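Local coordinates for protein serpin-12 (Manduca sexta, PDB 6CJ7) that probably inhibits serine proteases as a serpin and controls the prophenoloxidase activation system in larval hemolymph, at residues R90-S102 and N137-K149. Sequence-based numbering, arbitrary orientation.
Sequences RNILKTANNVFLS and NINSWIASKTNDK
Ile92 opens the contact by laying CG2 against OD1 of Asn147. This is helix-on-sheet packing in the serpin fold: helix 131-145 packs on a face of the sheet in which strand 92-102 pairs with strands 123-126 and 165-174. The axes of strand 92-102 and helix segment 137-145 come within 7.9 Å and run roughly antiparallel, at 152°. No direct hydrogen bond joins the two segments.

Lys94 CB lies 3.4 Å from Lys145 O. The bend at chi2 (-69°) carries the chain on to Asn147, where Lys94 CE lies 3.4 Å from Asn147 ND2. At Thr95 the link is a water, which donates to the backbone O and accepts from Lys145 NZ. Ala96 CB is packed among Lys145 CB, Trp141 CZ3 and Thr146 CG2.

Trp141 is the broad surface of the helix here. Its CG is anti to the backbone N, and the indole is directed to the strand. Asn97 O lies 3.4 Å from Trp141 CH2. Asn98 ND2 sits near the rim over one indole face, the amide steeply inclined to it, and Lys145 CG near the rim over the opposite one. Asn98 OD1 bonds outside the contact, to Thr124 OG1.

Phe100 turns an edge to the Trp141 face in an offset edge-to-face pair, with the planes at 81°. Asn98 CG and Ile138 lie over opposite faces of the phenyl ring. Ile138 CG1 stands 3.7 Å from the Phe100 ring centroid, almost exactly on the ring normal, in a CH-pi contact.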
ATOM      1  N   ARG A  90       6.989 -18.959  -0.231  1.00 25.64           N
ATOM      2  CA  ARG A  90       7.821 -18.205   0.693  1.00 30.79           C
ATOM      3  C   ARG A  90       7.658 -16.694   0.560  1.00 26.39           C
ATOM      4  O   ARG A  90       8.345 -15.950   1.279  1.00 29.47           O
ATOM      5  CB  ARG A  90       9.285 -18.602   0.494  1.00 26.99           C
ATOM      6  CG  ARG A  90       9.631 -19.978   1.105  1.00 32.57           C
ATOM      7  CD  ARG A  90      10.983 -20.490   0.693  1.00 34.72           C
ATOM      8  NE  ARG A  90      11.037 -20.826  -0.724  1.00 33.40           N
ATOM      9  CZ  ARG A  90      12.083 -21.363  -1.334  1.00 41.21           C
ATOM     10  NH1 ARG A  90      13.183 -21.622  -0.647  1.00 45.92           N
ATOM     11  NH2 ARG A  90      12.029 -21.635  -2.635  1.00 43.41           N
ATOM     12  N   ASN A  91       6.799 -16.209  -0.337  1.00 22.97           N
ATOM     13  CA  ASN A  91       6.467 -14.792  -0.355  1.00 21.60           C
ATOM     14  C   ASN A  91       5.581 -14.495   0.844  1.00 27.38           C
ATOM     15  O   ASN A  91       4.537 -15.130   1.019  1.00 33.47           O
ATOM     16  CB  ASN A  91       5.749 -14.403  -1.649  1.00 21.14           C
ATOM     17  CG  ASN A  91       6.600 -14.623  -2.882  1.00 22.26           C
ATOM     18  OD1 ASN A  91       7.785 -14.285  -2.886  1.00 21.95           O
ATOM     19  ND2 ASN A  91       6.009 -15.202  -3.933  1.00 21.66           N
ATOM     20  N   ILE A  92       5.987 -13.544   1.675  1.00 22.88           N
ATOM     21  CA  ILE A  92       5.223 -13.208   2.870  1.00 20.74           C
ATOM     22  C   ILE A  92       4.449 -11.922   2.607  1.00 23.58           C
ATOM     23  O   ILE A  92       5.035 -10.841   2.511  1.00 21.95           O
ATOM     24  CB  ILE A  92       6.129 -13.066   4.098  1.00 28.16           C
ATOM     25  CG1 ILE A  92       6.852 -14.384   4.375  1.00 27.79           C
ATOM     26  CG2 ILE A  92       5.304 -12.616   5.310  1.00 28.53           C
ATOM     27  CD1 ILE A  92       7.788 -14.327   5.551  1.00 40.06           C
ATOM     28  N   LEU A  93       3.126 -12.027   2.499  1.00 20.28           N
ATOM     29  CA  LEU A  93       2.251 -10.864   2.450  1.00 22.46           C
ATOM     30  C   LEU A  93       1.294 -10.979   3.624  1.00 23.20           C
ATOM     31  O   LEU A  93       0.522 -11.943   3.700  1.00 24.70           O
ATOM     32  CB  LEU A  93       1.494 -10.777   1.121  1.00 21.62           C
ATOM     33  CG  LEU A  93       0.459  -9.655   0.972  1.00 20.08           C
ATOM     34  CD1 LEU A  93       1.149  -8.293   0.929  1.00 21.55           C
ATOM     35  CD2 LEU A  93      -0.373  -9.860  -0.289  1.00 23.15           C
ATOM     36  N   LYS A  94       1.364 -10.016   4.547  1.00 19.81           N
ATOM     37  CA  LYS A  94       0.551 -10.024   5.754  1.00 22.19           C
ATOM     38  C   LYS A  94      -0.304  -8.770   5.767  1.00 18.80           C
ATOM     39  O   LYS A  94       0.218  -7.658   5.648  1.00 22.18           O
ATOM     40  CB  LYS A  94       1.410 -10.084   7.021  1.00 23.22           C
ATOM     41  CG  LYS A  94       2.218 -11.351   7.197  1.00 28.50           C
ATOM     42  CD  LYS A  94       1.315 -12.532   7.482  1.00 36.56           C
ATOM     43  CE  LYS A  94       2.114 -13.775   7.825  1.00 46.81           C
ATOM     44  NZ  LYS A  94       1.212 -14.901   8.204  1.00 51.58           N
ATOM     45  N   THR A  95      -1.616  -8.946   5.895  1.00 19.52           N
ATOM     46  CA  THR A  95      -2.521  -7.811   5.947  1.00 23.48           C
ATOM     47  C   THR A  95      -3.243  -7.811   7.285  1.00 26.37           C
ATOM     48  O   THR A  95      -3.505  -8.867   7.872  1.00 28.78           O
ATOM     49  CB  THR A  95      -3.539  -7.825   4.805  1.00 25.95           C
ATOM     50  OG1 THR A  95      -4.280  -9.050   4.841  1.00 26.80           O
ATOM     51  CG2 THR A  95      -2.838  -7.692   3.461  1.00 26.29           C
ATOM     52  N   ALA A  96      -3.532  -6.613   7.781  1.00 21.40           N
ATOM     53  CA  ALA A  96      -4.342  -6.453   8.985  1.00 22.06           C
ATOM     54  C   ALA A  96      -5.372  -5.364   8.719  1.00 20.29           C
ATOM     55  O   ALA A  96      -5.029  -4.177   8.665  1.00 21.65           O
ATOM     56  CB  ALA A  96      -3.483  -6.109  10.201  1.00 23.65           C
ATOM     57  N   ASN A  97      -6.630  -5.772   8.551  1.00 20.28           N
ATOM     58  CA  ASN A  97      -7.738  -4.857   8.300  1.00 20.26           C
ATOM     59  C   ASN A  97      -8.749  -5.003   9.428  1.00 19.59           C
ATOM     60  O   ASN A  97      -9.116  -6.123   9.788  1.00 19.86           O
ATOM     61  CB  ASN A  97      -8.411  -5.155   6.947  1.00 19.33           C
ATOM     62  CG  ASN A  97      -7.408  -5.263   5.803  1.00 21.21           C
ATOM     63  OD1 ASN A  97      -6.715  -4.295   5.491  1.00 22.79           O
ATOM     64  ND2 ASN A  97      -7.347  -6.438   5.168  1.00 25.37           N
ATOM     65  N   ASN A  98      -9.191  -3.880   9.999  1.00 17.98           N
ATOM     66  CA  ASN A  98     -10.209  -3.990  11.042  1.00 20.13           C
ATOM     67  C   ASN A  98     -10.922  -2.658  11.207  1.00 18.08           C
ATOM     68  O   ASN A  98     -10.395  -1.592  10.877  1.00 19.40           O
ATOM     69  CB  ASN A  98      -9.594  -4.426  12.385  1.00 22.11           C
ATOM     70  CG  ASN A  98     -10.498  -5.354  13.192  1.00 24.74           C
ATOM     71  OD1 ASN A  98     -11.724  -5.196  13.228  1.00 23.02           O
ATOM     72  ND2 ASN A  98      -9.889  -6.323  13.873  1.00 24.55           N
ATOM     73  N   VAL A  99     -12.135  -2.735  11.743  1.00 18.54           N
ATOM     74  CA  VAL A  99     -12.922  -1.564  12.124  1.00 19.12           C
ATOM     75  C   VAL A  99     -13.210  -1.712  13.611  1.00 20.00           C
ATOM     76  O   VAL A  99     -13.933  -2.630  14.019  1.00 22.81           O
ATOM     77  CB  VAL A  99     -14.230  -1.457  11.324  1.00 21.44           C
ATOM     78  CG1 VAL A  99     -14.993  -0.181  11.710  1.00 22.48           C
ATOM     79  CG2 VAL A  99     -13.973  -1.495   9.831  1.00 21.05           C
ATOM     80  N   PHE A 100     -12.645  -0.824  14.423  1.00 20.30           N
ATOM     81  CA  PHE A 100     -12.821  -0.869  15.866  1.00 20.82           C
ATOM     82  C   PHE A 100     -13.922   0.116  16.230  1.00 21.35           C
ATOM     83  O   PHE A 100     -13.720   1.333  16.178  1.00 22.11           O
ATOM     84  CB  PHE A 100     -11.507  -0.560  16.578  1.00 22.53           C
ATOM     85  CG  PHE A 100     -10.446  -1.605  16.342  1.00 23.57           C
ATOM     86  CD1 PHE A 100      -9.455  -1.413  15.386  1.00 22.82           C
ATOM     87  CD2 PHE A 100     -10.455  -2.790  17.069  1.00 25.82           C
ATOM     88  CE1 PHE A 100      -8.479  -2.384  15.157  1.00 21.96           C
ATOM     89  CE2 PHE A 100      -9.487  -3.768  16.845  1.00 26.71           C
ATOM     90  CZ  PHE A 100      -8.499  -3.562  15.889  1.00 23.68           C
ATOM     91  N   LEU A 101     -15.093  -0.422  16.556  1.00 20.69           N
ATOM     92  CA  LEU A 101     -16.304   0.362  16.781  1.00 19.67           C
ATOM     93  C   LEU A 101     -16.581   0.473  18.275  1.00 23.38           C
ATOM     94  O   LEU A 101     -16.694  -0.547  18.969  1.00 24.84           O
ATOM     95  CB  LEU A 101     -17.492  -0.280  16.070  1.00 20.26           C
ATOM     96  CG  LEU A 101     -18.831   0.386  16.329  1.00 20.77           C
ATOM     97  CD1 LEU A 101     -18.867   1.721  15.619  1.00 21.40           C
ATOM     98  CD2 LEU A 101     -19.899  -0.536  15.790  1.00 25.55           C
ATOM     99  N   SER A 102     -16.722   1.707  18.759  1.00 20.62           N
ATOM    100  CA  SER A 102     -17.006   1.936  20.167  1.00 20.87           C
ATOM    101  C   SER A 102     -18.219   1.140  20.628  1.00 25.17           C
ATOM    102  O   SER A 102     -19.221   1.038  19.918  1.00 24.57           O
ATOM    103  CB  SER A 102     -17.255   3.424  20.412  1.00 28.42           C
ATOM    104  OG  SER A 102     -17.906   3.649  21.644  1.00 29.16           O
ATOM    105  N   ASN A 137      -4.155  -2.648  22.909  1.00 23.99           N
ATOM    106  CA  ASN A 137      -4.843  -3.835  22.406  1.00 27.29           C
ATOM    107  C   ASN A 137      -4.940  -3.822  20.885  1.00 25.02           C
ATOM    108  O   ASN A 137      -4.758  -4.862  20.235  1.00 24.79           O
ATOM    109  CB  ASN A 137      -6.234  -3.948  23.030  1.00 24.68           C
ATOM    110  CG  ASN A 137      -6.198  -4.552  24.418  1.00 29.87           C
ATOM    111  OD1 ASN A 137      -5.287  -5.312  24.755  1.00 37.68           O
ATOM    112  ND2 ASN A 137      -7.189  -4.215  25.234  1.00 36.56           N
ATOM    113  N   ILE A 138      -5.211  -2.660  20.297  1.00 20.96           N
ATOM    114  CA  ILE A 138      -5.271  -2.572  18.840  1.00 20.27           C
ATOM    115  C   ILE A 138      -3.891  -2.823  18.242  1.00 23.61           C
ATOM    116  O   ILE A 138      -3.744  -3.595  17.288  1.00 23.22           O
ATOM    117  CB  ILE A 138      -5.834  -1.211  18.402  1.00 20.96           C
ATOM    118  CG1 ILE A 138      -7.335  -1.135  18.744  1.00 21.11           C
ATOM    119  CG2 ILE A 138      -5.609  -1.004  16.908  1.00 21.44           C
ATOM    120  CD1 ILE A 138      -7.905   0.277  18.670  1.00 23.86           C
ATOM    121  N   ASN A 139      -2.861  -2.192  18.811  1.00 21.66           N
ATOM    122  CA  ASN A 139      -1.510  -2.369  18.285  1.00 22.62           C
ATOM    123  C   ASN A 139      -1.048  -3.813  18.418  1.00 27.26           C
ATOM    124  O   ASN A 139      -0.373  -4.336  17.524  1.00 26.74           O
ATOM    125  CB  ASN A 139      -0.530  -1.434  18.996  1.00 25.23           C
ATOM    126  CG  ASN A 139      -0.659   0.014  18.545  1.00 25.96           C
ATOM    127  OD1 ASN A 139      -1.041   0.290  17.411  1.00 28.34           O
ATOM    128  ND2 ASN A 139      -0.323   0.940  19.432  1.00 31.09           N
ATOM    129  N   SER A 140      -1.372  -4.467  19.539  1.00 27.26           N
ATOM    130  CA  SER A 140      -0.984  -5.865  19.711  1.00 28.30           C
ATOM    131  C   SER A 140      -1.658  -6.754  18.674  1.00 28.67           C
ATOM    132  O   SER A 140      -1.036  -7.686  18.147  1.00 29.77           O
ATOM    133  CB  SER A 140      -1.325  -6.344  21.122  1.00 32.65           C
ATOM    134  OG  SER A 140      -0.391  -5.856  22.063  1.00 36.88           O
ATOM    135  N   TRP A 141      -2.929  -6.486  18.369  1.00 25.49           N
ATOM    136  CA  TRP A 141      -3.608  -7.251  17.331  1.00 27.92           C
ATOM    137  C   TRP A 141      -2.947  -7.036  15.974  1.00 26.90           C
ATOM    138  O   TRP A 141      -2.707  -7.997  15.231  1.00 26.41           O
ATOM    139  CB  TRP A 141      -5.092  -6.885  17.269  1.00 25.17           C
ATOM    140  CG  TRP A 141      -5.789  -7.611  16.165  1.00 28.41           C
ATOM    141  CD1 TRP A 141      -6.276  -8.887  16.201  1.00 31.64           C
ATOM    142  CD2 TRP A 141      -6.036  -7.124  14.843  1.00 23.04           C
ATOM    143  NE1 TRP A 141      -6.825  -9.219  14.986  1.00 30.69           N
ATOM    144  CE2 TRP A 141      -6.690  -8.156  14.133  1.00 26.84           C
ATOM    145  CE3 TRP A 141      -5.773  -5.916  14.189  1.00 24.16           C
ATOM    146  CZ2 TRP A 141      -7.074  -8.020  12.802  1.00 24.92           C
ATOM    147  CZ3 TRP A 141      -6.166  -5.779  12.865  1.00 25.46           C
ATOM    148  CH2 TRP A 141      -6.805  -6.827  12.186  1.00 22.17           C
ATOM    149  N   ILE A 142      -2.642  -5.778  15.632  1.00 24.92           N
ATOM    150  CA  ILE A 142      -1.955  -5.506  14.366  1.00 25.92           C
ATOM    151  C   ILE A 142      -0.623  -6.240  14.319  1.00 28.33           C
ATOM    152  O   ILE A 142      -0.288  -6.885  13.319  1.00 27.27           O
ATOM    153  CB  ILE A 142      -1.749  -3.996  14.157  1.00 26.20           C
ATOM    154  CG1 ILE A 142      -3.084  -3.263  14.042  1.00 24.13           C
ATOM    155  CG2 ILE A 142      -0.879  -3.739  12.917  1.00 26.86           C
ATOM    156  CD1 ILE A 142      -2.918  -1.765  14.051  1.00 27.76           C
ATOM    157  N   ALA A 143       0.164  -6.141  15.398  1.00 24.04           N
ATOM    158  CA  ALA A 143       1.454  -6.824  15.423  1.00 27.58           C
ATOM    159  C   ALA A 143       1.290  -8.329  15.249  1.00 30.54           C
ATOM    160  O   ALA A 143       2.101  -8.973  14.569  1.00 30.07           O
ATOM    161  CB  ALA A 143       2.183  -6.506  16.725  1.00 30.12           C
ATOM    162  N   SER A 144       0.239  -8.907  15.842  1.00 30.10           N
ATOM    163  CA  SER A 144       0.008 -10.343  15.721  1.00 33.96           C
ATOM    164  C   SER A 144      -0.333 -10.760  14.295  1.00 36.43           C
ATOM    165  O   SER A 144      -0.155 -11.931  13.945  1.00 38.81           O
ATOM    166  CB  SER A 144      -1.111 -10.783  16.670  1.00 33.23           C
ATOM    167  OG  SER A 144      -2.380 -10.347  16.214  1.00 32.85           O
ATOM    168  N   LYS A 145      -0.808  -9.832  13.470  1.00 29.49           N
ATOM    169  CA  LYS A 145      -1.210 -10.121  12.102  1.00 31.01           C
ATOM    170  C   LYS A 145      -0.136  -9.793  11.077  1.00 29.41           C
ATOM    171  O   LYS A 145      -0.335 -10.088   9.895  1.00 33.11           O
ATOM    172  CB  LYS A 145      -2.477  -9.332  11.744  1.00 29.54           C
ATOM    173  CG  LYS A 145      -3.735  -9.751  12.503  1.00 29.45           C
ATOM    174  CD  LYS A 145      -4.429 -10.904  11.806  1.00 34.63           C
ATOM    175  CE  LYS A 145      -4.966 -10.466  10.455  1.00 37.78           C
ATOM    176  NZ  LYS A 145      -5.404 -11.619   9.628  1.00 43.28           N
ATOM    177  N   THR A 146       0.972  -9.168  11.491  1.00 27.07           N
ATOM    178  CA  THR A 146       1.973  -8.642  10.568  1.00 26.11           C
ATOM    179  C   THR A 146       3.378  -9.117  10.924  1.00 28.79           C
ATOM    180  O   THR A 146       4.361  -8.410  10.671  1.00 31.51           O
ATOM    181  CB  THR A 146       1.939  -7.112  10.539  1.00 30.83           C
ATOM    182  OG1 THR A 146       2.197  -6.607  11.861  1.00 29.29           O
ATOM    183  CG2 THR A 146       0.589  -6.600  10.027  1.00 25.99           C
ATOM    184  N   ASN A 147       3.495 -10.305  11.519  1.00 33.12           N
ATOM    185  CA  ASN A 147       4.793 -10.856  11.917  1.00 33.95           C
ATOM    186  C   ASN A 147       5.562  -9.875  12.807  1.00 33.85           C
ATOM    187  O   ASN A 147       6.785  -9.748  12.724  1.00 36.16           O
ATOM    188  CB  ASN A 147       5.625 -11.245  10.687  1.00 33.64           C
ATOM    189  CG  ASN A 147       5.161 -12.548  10.044  1.00 37.49           C
ATOM    190  OD1 ASN A 147       5.823 -13.072   9.134  1.00 42.39           O
ATOM    191  ND2 ASN A 147       4.034 -13.079  10.508  1.00 38.42           N
ATOM    192  N   ASP A 148       4.824  -9.147  13.650  1.00 31.87           N
ATOM    193  CA  ASP A 148       5.375  -8.153  14.574  1.00 32.64           C
ATOM    194  C   ASP A 148       6.078  -6.999  13.864  1.00 35.84           C
ATOM    195  O   ASP A 148       6.839  -6.260  14.493  1.00 41.65           O
ATOM    196  CB  ASP A 148       6.328  -8.798  15.589  1.00 37.66           C
ATOM    197  CG  ASP A 148       5.603  -9.703  16.565  1.00 51.35           C
ATOM    198  OD1 ASP A 148       6.050 -10.852  16.750  1.00 60.06           O
ATOM    199  OD2 ASP A 148       4.584  -9.273  17.144  1.00 50.64           O
ATOM    200  N   LYS A 149       5.819  -6.804  12.568  1.00 33.39           N
ATOM    201  CA  LYS A 149       6.478  -5.735  11.827  1.00 32.29           C
ATOM    202  C   LYS A 149       5.806  -4.381  12.016  1.00 30.28           C
ATOM    203  O   LYS A 149       6.458  -3.344  11.865  1.00 37.24           O
ATOM    204  CB  LYS A 149       6.521  -6.084  10.342  1.00 31.39           C
ATOM    205  CG  LYS A 149       7.463  -7.235  10.034  1.00 35.51           C
ATOM    206  CD  LYS A 149       8.860  -6.947  10.555  1.00 43.63           C
ATOM    207  CE  LYS A 149       9.797  -8.098  10.262  1.00 56.64           C
ATOM    208  NZ  LYS A 149       9.150  -9.401  10.569  1.00 61.88           N
TER
HETATM  209  O   HOH W   1      -5.637 -10.648   7.323  1.00 32.05           O